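Local coordinates for protein beta-ketothiolase BktB (Ralstonia eutropha, PDB 4NZS) that condenses acetyl-CoA with propionyl-CoA or a second acetyl-CoA, giving the 3-ketoacyl-CoA precursors of polyhydroxyalkanoate copolymers, at residues V16-G21 / Q204-V209; V12-R17 / A45-S50. All coordinates share one frame; numbering follows the deposited sequence.

In the fold
Contact 1 and contact 2 both start from strand 10-22, a central strand of the mixed nine-strand sheet; all four segments fall in the N-terminal thiolase region. Their centres lie about 14 Å apart, about 13 and 18 Å from the centre of the chain. In contact 1 the strand exchanges backbone bonds with residues 204-206; in contact 2 an earlier part of it lies against the end of helix 32-47. Val16 takes part in both, and the two partner segments approach each other where Ile205 O lies 4.2 Å from Arg46 NH2. Both contacts lie away from Cys95, the probable acyl-thioester nucleophile, and from the predicted proton acceptors His355 and Cys385.

Contact 1 (V16-G21 / Q204-V209); sequences VRTAIG and QIVPVV
A single parallel beta bridge joins Arg17, in strand 10-22, to Ile205, in the segment that leads into the short strand 208-210. Its two bonds are Arg17 N to Gln204 O (2.9 Å, 159° at the hydrogen) and Val206 N to Arg17 O (2.9 Å, 165°). The carbonyl of Arg17 also receives a CH...O contact from Ile205, CA to O 3.2 Å, so two neighbouring donors meet this one oxygen. Val16, one residue earlier, instead bonds through its backbone to Ala262 of strand 257-267; strand 10-22 of the thiolase sheet is thus joined to a partner along each edge here. The bridge is a single one, and the backbones part after Thr18 and Val206. The Arg17 side chain leaves with CG between the backbone N and the carbonyl carbon (chi1 67°), then runs extended to NE. Its guanidinium lies with one face over Ile205, CG1 coming within 3.8 Å of NH1, and stands nearly perpendicular to the amide plane of Gln204. NH1 turns back to the chain's own Thr18 O at 3.0 Å, on a lone pair of that carbonyl. It also forms a salt bridge with Asp222, whose carboxylate accepts from Ile20 N as well, and Phe201 adds a cation-pi contact. These partners would be expected to fix the guanidinium's rotation and offset its buried charge. Apolar groups fill in alongside: the Val16 and Val206 side chains cross at about a right angle, CG1 to CG1 4.2 Å, Ala19 CB meets Ile205 CG2 at 4.1 Å, and Thr18 CG2 touches Val208 CG1 at 4.0 Å. Helix 32-47 packs against Val206 and Val208.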
ATOM      1  N   VAL A  16      -2.257  -7.892 -37.132  1.00 57.31           N
ATOM      2  CA  VAL A  16      -0.920  -7.505 -36.675  1.00 56.70           C
ATOM      3  C   VAL A  16      -0.748  -7.641 -35.136  1.00 50.71           C
ATOM      4  O   VAL A  16      -1.757  -7.689 -34.388  1.00 42.86           O
ATOM      5  CB  VAL A  16      -0.646  -6.048 -37.189  1.00 60.01           C
ATOM      6  CG1 VAL A  16      -0.286  -5.059 -36.071  1.00 59.43           C
ATOM      7  CG2 VAL A  16       0.415  -6.034 -38.276  1.00 56.51           C
ATOM      8  N   ARG A  17       0.513  -7.665 -34.672  1.00 38.97           N
ATOM      9  CA  ARG A  17       0.791  -7.825 -33.251  1.00 38.28           C
ATOM     10  C   ARG A  17       2.155  -7.306 -32.775  1.00 34.80           C
ATOM     11  O   ARG A  17       3.075  -7.301 -33.505  1.00 33.20           O
ATOM     12  CB  ARG A  17       0.717  -9.305 -32.911  1.00 37.63           C
ATOM     13  CG  ARG A  17       1.792 -10.174 -33.533  1.00 36.05           C
ATOM     14  CD  ARG A  17       1.727 -11.531 -32.827  1.00 38.59           C
ATOM     15  NE  ARG A  17       2.700 -12.533 -33.231  1.00 37.94           N
ATOM     16  CZ  ARG A  17       3.907 -12.675 -32.703  1.00 39.73           C
ATOM     17  NH1 ARG A  17       4.356 -11.840 -31.788  1.00 45.66           N
ATOM     18  NH2 ARG A  17       4.699 -13.634 -33.132  1.00 39.46           N
ATOM     19  N   THR A  18       2.267  -6.861 -31.534  1.00 38.85           N
ATOM     20  CA  THR A  18       3.592  -6.761 -30.914  1.00 41.34           C
ATOM     21  C   THR A  18       4.153  -8.148 -30.892  1.00 37.28           C
ATOM     22  O   THR A  18       3.419  -9.111 -31.081  1.00 39.52           O
ATOM     23  CB  THR A  18       3.567  -6.238 -29.453  1.00 41.90           C
ATOM     24  OG1 THR A  18       2.956  -7.193 -28.578  1.00 39.22           O
ATOM     25  CG2 THR A  18       2.789  -4.888 -29.397  1.00 43.01           C
ATOM     26  N   ALA A  19       5.460  -8.210 -30.723  1.00 33.44           N
ATOM     27  CA  ALA A  19       6.153  -9.412 -30.267  1.00 30.65           C
ATOM     28  C   ALA A  19       5.795  -9.636 -28.816  1.00 30.81           C
ATOM     29  O   ALA A  19       5.335  -8.703 -28.166  1.00 33.93           O
ATOM     30  CB  ALA A  19       7.666  -9.195 -30.382  1.00 29.00           C
ATOM     31  N   ILE A  20       6.110 -10.807 -28.264  1.00 32.51           N
ATOM     32  CA  ILE A  20       5.683 -11.154 -26.921  1.00 31.32           C
ATOM     33  C   ILE A  20       6.818 -11.000 -25.945  1.00 33.91           C
ATOM     34  O   ILE A  20       7.907 -11.542 -26.193  1.00 36.43           O
ATOM     35  CB  ILE A  20       5.189 -12.592 -26.857  1.00 34.17           C
ATOM     36  CG1 ILE A  20       4.026 -12.758 -27.829  1.00 36.91           C
ATOM     37  CG2 ILE A  20       4.763 -12.934 -25.430  1.00 36.42           C
ATOM     38  CD1 ILE A  20       3.713 -14.193 -28.255  1.00 37.50           C
ATOM     39  N   GLY A  21       6.542 -10.309 -24.826  1.00 28.99           N
ATOM     40  CA  GLY A  21       7.487 -10.147 -23.747  1.00 29.18           C
ATOM     41  C   GLY A  21       7.412 -11.222 -22.653  1.00 33.60           C
ATOM     42  O   GLY A  21       6.343 -11.817 -22.413  1.00 25.58           O
ATOM     43  N   GLN A 204       4.089  -9.641 -39.539  1.00 54.64           N
ATOM     44  CA  GLN A 204       2.982  -9.565 -38.578  1.00 51.53           C
ATOM     45  C   GLN A 204       3.375  -8.766 -37.333  1.00 45.66           C
ATOM     46  O   GLN A 204       2.543  -8.063 -36.740  1.00 49.77           O
ATOM     47  CB  GLN A 204       2.456 -10.975 -38.219  1.00 52.76           C
ATOM     48  CG  GLN A 204       3.339 -11.820 -37.313  1.00 52.33           C
ATOM     49  CD  GLN A 204       2.916 -13.280 -37.315  1.00 59.27           C
ATOM     50  OE1 GLN A 204       3.076 -13.988 -38.310  1.00 65.88           O
ATOM     51  NE2 GLN A 204       2.393 -13.746 -36.189  1.00 66.64           N
ATOM     52  N   ILE A 205       4.638  -8.861 -36.954  1.00 42.36           N
ATOM     53  CA  ILE A 205       5.143  -8.121 -35.820  1.00 42.53           C
ATOM     54  C   ILE A 205       5.372  -6.627 -36.109  1.00 47.74           C
ATOM     55  O   ILE A 205       5.979  -6.247 -37.124  1.00 45.92           O
ATOM     56  CB  ILE A 205       6.428  -8.743 -35.258  1.00 40.52           C
ATOM     57  CG1 ILE A 205       6.096 -10.130 -34.676  1.00 40.73           C
ATOM     58  CG2 ILE A 205       7.021  -7.865 -34.163  1.00 37.06           C
ATOM     59  CD1 ILE A 205       7.303 -10.828 -34.145  1.00 41.89           C
ATOM     60  N   VAL A 206       4.870  -5.808 -35.175  1.00 51.53           N
ATOM     61  CA  VAL A 206       5.144  -4.374 -35.106  1.00 50.38           C
ATOM     62  C   VAL A 206       6.103  -4.118 -33.962  1.00 46.47           C
ATOM     63  O   VAL A 206       5.838  -4.552 -32.845  1.00 47.83           O
ATOM     64  CB  VAL A 206       3.847  -3.555 -34.941  1.00 53.21           C
ATOM     65  CG1 VAL A 206       3.003  -3.999 -33.732  1.00 51.67           C
ATOM     66  CG2 VAL A 206       4.173  -2.091 -34.894  1.00 50.02           C
ATOM     67  N   PRO A 207       7.245  -3.464 -34.241  1.00 44.12           N
ATOM     68  CA  PRO A 207       8.235  -3.383 -33.201  1.00 46.19           C
ATOM     69  C   PRO A 207       7.833  -2.346 -32.226  1.00 46.96           C
ATOM     70  O   PRO A 207       7.095  -1.441 -32.607  1.00 52.54           O
ATOM     71  CB  PRO A 207       9.494  -2.922 -33.938  1.00 48.00           C
ATOM     72  CG  PRO A 207       9.204  -3.129 -35.387  1.00 45.33           C
ATOM     73  CD  PRO A 207       7.743  -2.870 -35.485  1.00 44.17           C
ATOM     74  N   VAL A 208       8.303  -2.444 -30.985  1.00 45.49           N
ATOM     75  CA  VAL A 208       8.050  -1.353 -30.066  1.00 53.54           C
ATOM     76  C   VAL A 208       9.344  -0.566 -29.779  1.00 52.50           C
ATOM     77  O   VAL A 208      10.275  -1.005 -29.105  1.00 41.66           O
ATOM     78  CB  VAL A 208       7.167  -1.752 -28.840  1.00 55.27           C
ATOM     79  CG1 VAL A 208       6.180  -2.852 -29.239  1.00 53.83           C
ATOM     80  CG2 VAL A 208       7.995  -2.163 -27.643  1.00 57.29           C
ATOM     81  N   VAL A 209       9.398   0.567 -30.472  1.00 64.12           N
ATOM     82  CA  VAL A 209      10.341   1.629 -30.228  1.00 69.38           C
ATOM     83  C   VAL A 209      10.124   2.066 -28.813  1.00 67.67           C
ATOM     84  O   VAL A 209       9.040   2.529 -28.448  1.00 71.18           O
ATOM     85  CB  VAL A 209      10.082   2.860 -31.138  1.00 78.79           C
ATOM     86  CG1 VAL A 209      10.509   2.576 -32.571  1.00 76.19           C
ATOM     87  CG2 VAL A 209       8.610   3.321 -31.084  1.00 83.48           C
TER

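Contact 2 (V12-R17 / A45-S50)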
ATOM      1  N   VAL A  12     -11.161 -10.236 -43.134  1.00 52.11           N
ATOM      2  CA  VAL A  12     -10.032  -9.608 -42.467  1.00 49.48           C
ATOM      3  C   VAL A  12      -8.996  -9.005 -43.386  1.00 47.23           C
ATOM      4  O   VAL A  12      -8.150  -9.709 -43.964  1.00 44.67           O
ATOM      5  CB  VAL A  12      -9.274 -10.600 -41.590  1.00 49.61           C
ATOM      6  CG1 VAL A  12      -8.361  -9.816 -40.666  1.00 44.60           C
ATOM      7  CG2 VAL A  12     -10.274 -11.472 -40.836  1.00 52.54           C
ATOM      8  N   VAL A  13      -8.991  -7.685 -43.430  1.00 47.01           N
ATOM      9  CA  VAL A  13      -8.091  -6.991 -44.308  1.00 48.40           C
ATOM     10  C   VAL A  13      -6.665  -7.048 -43.776  1.00 50.71           C
ATOM     11  O   VAL A  13      -5.780  -7.525 -44.445  1.00 56.02           O
ATOM     12  CB  VAL A  13      -8.520  -5.554 -44.510  1.00 58.94           C
ATOM     13  CG1 VAL A  13      -7.666  -4.948 -45.619  1.00 70.57           C
ATOM     14  CG2 VAL A  13     -10.018  -5.455 -44.864  1.00 60.68           C
ATOM     15  N   SER A  14      -6.435  -6.576 -42.562  1.00 55.23           N
ATOM     16  CA  SER A  14      -5.111  -6.642 -41.947  1.00 48.58           C
ATOM     17  C   SER A  14      -5.167  -7.336 -40.599  1.00 51.39           C
ATOM     18  O   SER A  14      -6.254  -7.460 -39.985  1.00 54.75           O
ATOM     19  CB  SER A  14      -4.574  -5.246 -41.725  1.00 52.08           C
ATOM     20  OG  SER A  14      -5.270  -4.633 -40.661  1.00 44.72           O
ATOM     21  N   GLY A  15      -3.995  -7.764 -40.139  1.00 47.14           N
ATOM     22  CA  GLY A  15      -3.867  -8.493 -38.880  1.00 52.41           C
ATOM     23  C   GLY A  15      -2.446  -8.354 -38.365  1.00 57.38           C
ATOM     24  O   GLY A  15      -1.517  -8.702 -39.067  1.00 63.33           O
ATOM     25  N   VAL A  16      -2.257  -7.892 -37.132  1.00 57.31           N
ATOM     26  CA  VAL A  16      -0.920  -7.505 -36.675  1.00 56.70           C
ATOM     27  C   VAL A  16      -0.748  -7.641 -35.136  1.00 50.71           C
ATOM     28  O   VAL A  16      -1.757  -7.689 -34.388  1.00 42.86           O
ATOM     29  CB  VAL A  16      -0.646  -6.048 -37.189  1.00 60.01           C
ATOM     30  CG1 VAL A  16      -0.286  -5.059 -36.071  1.00 59.43           C
ATOM     31  CG2 VAL A  16       0.415  -6.034 -38.276  1.00 56.51           C
ATOM     32  N   ARG A  17       0.513  -7.665 -34.672  1.00 38.97           N
ATOM     33  CA  ARG A  17       0.791  -7.825 -33.251  1.00 38.28           C
ATOM     34  C   ARG A  17       2.155  -7.306 -32.775  1.00 34.80           C
ATOM     35  O   ARG A  17       3.075  -7.301 -33.505  1.00 33.20           O
ATOM     36  CB  ARG A  17       0.717  -9.305 -32.911  1.00 37.63           C
ATOM     37  CG  ARG A  17       1.792 -10.174 -33.533  1.00 36.05           C
ATOM     38  CD  ARG A  17       1.727 -11.531 -32.827  1.00 38.59           C
ATOM     39  NE  ARG A  17       2.700 -12.533 -33.231  1.00 37.94           N
ATOM     40  CZ  ARG A  17       3.907 -12.675 -32.703  1.00 39.73           C
ATOM     41  NH1 ARG A  17       4.356 -11.840 -31.788  1.00 45.66           N
ATOM     42  NH2 ARG A  17       4.699 -13.634 -33.132  1.00 39.46           N
ATOM     43  N   ALA A  45      -2.588   0.988 -41.150  1.00 59.71           N
ATOM     44  CA  ALA A  45      -1.588   1.192 -42.170  1.00 58.78           C
ATOM     45  C   ALA A  45      -1.541   0.060 -43.178  1.00 54.07           C
ATOM     46  O   ALA A  45      -1.468   0.300 -44.370  1.00 59.52           O
ATOM     47  CB  ALA A  45      -0.231   1.360 -41.509  1.00 60.79           C
ATOM     48  N   ARG A  46      -1.487  -1.172 -42.697  1.00 56.86           N
ATOM     49  CA  ARG A  46      -1.499  -2.339 -43.571  1.00 55.11           C
ATOM     50  C   ARG A  46      -2.809  -2.482 -44.296  1.00 57.30           C
ATOM     51  O   ARG A  46      -2.861  -2.844 -45.454  1.00 64.68           O
ATOM     52  CB  ARG A  46      -1.185  -3.606 -42.800  1.00 57.74           C
ATOM     53  CG  ARG A  46      -0.036  -3.444 -41.838  1.00 61.75           C
ATOM     54  CD  ARG A  46       1.147  -4.318 -42.193  1.00 68.24           C
ATOM     55  NE  ARG A  46       2.163  -4.223 -41.158  1.00 75.52           N
ATOM     56  CZ  ARG A  46       3.467  -4.296 -41.370  1.00 80.26           C
ATOM     57  NH1 ARG A  46       3.935  -4.483 -42.592  1.00 79.17           N
ATOM     58  NH2 ARG A  46       4.302  -4.188 -40.351  1.00 76.47           N
ATOM     59  N   ALA A  47      -3.882  -2.203 -43.589  1.00 54.15           N
ATOM     60  CA  ALA A  47      -5.194  -2.253 -44.174  1.00 55.21           C
ATOM     61  C   ALA A  47      -5.366  -1.084 -45.118  1.00 53.83           C
ATOM     62  O   ALA A  47      -6.346  -1.001 -45.834  1.00 46.37           O
ATOM     63  CB  ALA A  47      -6.252  -2.231 -43.097  1.00 58.50           C
ATOM     64  N   GLN A  48      -4.432  -0.144 -45.079  1.00 57.11           N
ATOM     65  CA  GLN A  48      -4.545   1.039 -45.910  1.00 57.40           C
ATOM     66  C   GLN A  48      -5.903   1.671 -45.643  1.00 51.15           C
ATOM     67  O   GLN A  48      -6.692   1.884 -46.539  1.00 46.74           O
ATOM     68  CB  GLN A  48      -4.345   0.691 -47.382  1.00 61.78           C
ATOM     69  CG  GLN A  48      -2.995   1.122 -47.936  1.00 70.10           C
ATOM     70  CD  GLN A  48      -2.399   0.126 -48.911  1.00 73.56           C
ATOM     71  OE1 GLN A  48      -3.112  -0.618 -49.569  1.00 72.99           O
ATOM     72  NE2 GLN A  48      -1.082   0.114 -49.005  1.00 74.31           N
ATOM     73  N   VAL A  49      -6.178   1.880 -44.366  1.00 53.51           N
ATOM     74  CA  VAL A  49      -7.467   2.347 -43.892  1.00 51.22           C
ATOM     75  C   VAL A  49      -7.355   3.512 -42.898  1.00 54.10           C
ATOM     76  O   VAL A  49      -6.515   3.505 -42.017  1.00 58.48           O
ATOM     77  CB  VAL A  49      -8.215   1.168 -43.258  1.00 50.16           C
ATOM     78  CG1 VAL A  49      -7.278   0.394 -42.362  1.00 49.18           C
ATOM     79  CG2 VAL A  49      -9.453   1.620 -42.512  1.00 48.65           C
ATOM     80  N   SER A  50      -8.213   4.512 -43.055  1.00 54.99           N
ATOM     81  CA  SER A  50      -8.269   5.644 -42.140  1.00 53.30           C
ATOM     82  C   SER A  50      -8.959   5.271 -40.852  1.00 56.81           C
ATOM     83  O   SER A  50      -9.744   4.344 -40.827  1.00 62.99           O
ATOM     84  CB  SER A  50      -8.990   6.831 -42.777  1.00 49.67           C
ATOM     85  OG  SER A  50      -8.880   7.992 -41.976  1.00 48.51           O
TER
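The hydroxyl OG of Ser14 is gripped by two backbone groups: it is hydrogen-bonded to the carbonyl of Ala43, four residues before Ala47 in helix 32-47, and weakly to the N-H of Val264 in strand 257-267. A chi1 of 73° puts OG between the backbone N and the carbonyl carbon, where it also lies 3.6 Å from Ala47 CB, while Ser14 CB rests 3.9 Å from Arg46 CB. The serine packs against the last turn of the helix. Val13 approaches the same turn from one residue earlier, its CG1, anti to the backbone N (chi1 -171°), coming 3.9 Å from Ala47 CA and 4.0 Å from Ala47 CB. Val13 and Ser14 can both point at the helix because together they face Val264 in a classic beta bulge, at the corner where the strand changes direction. On the other flank the Val16 side chain meets the Arg46 chain at about a right angle, CG2 3.8 Å from NE; the chain bends at chi2, and its NH1 makes a long, weak ion pair with Asp203. The helix ends here in a Schellman motif, Gln48 at C-prime with positive phi, with Val49 N returning to Leu44 O. Strand 10-22, helix 32-47 and strand 57-60 form a beta-alpha-beta crossover, with two strands between its parallel pair, and this contact seats the end of its helix on its first strand. Across the segments the contact is van der Waals packing on Ala47 and the Arg46 chain, so the Ser14-Ala43 bond is consistent with a directional tie that these contacts do not give.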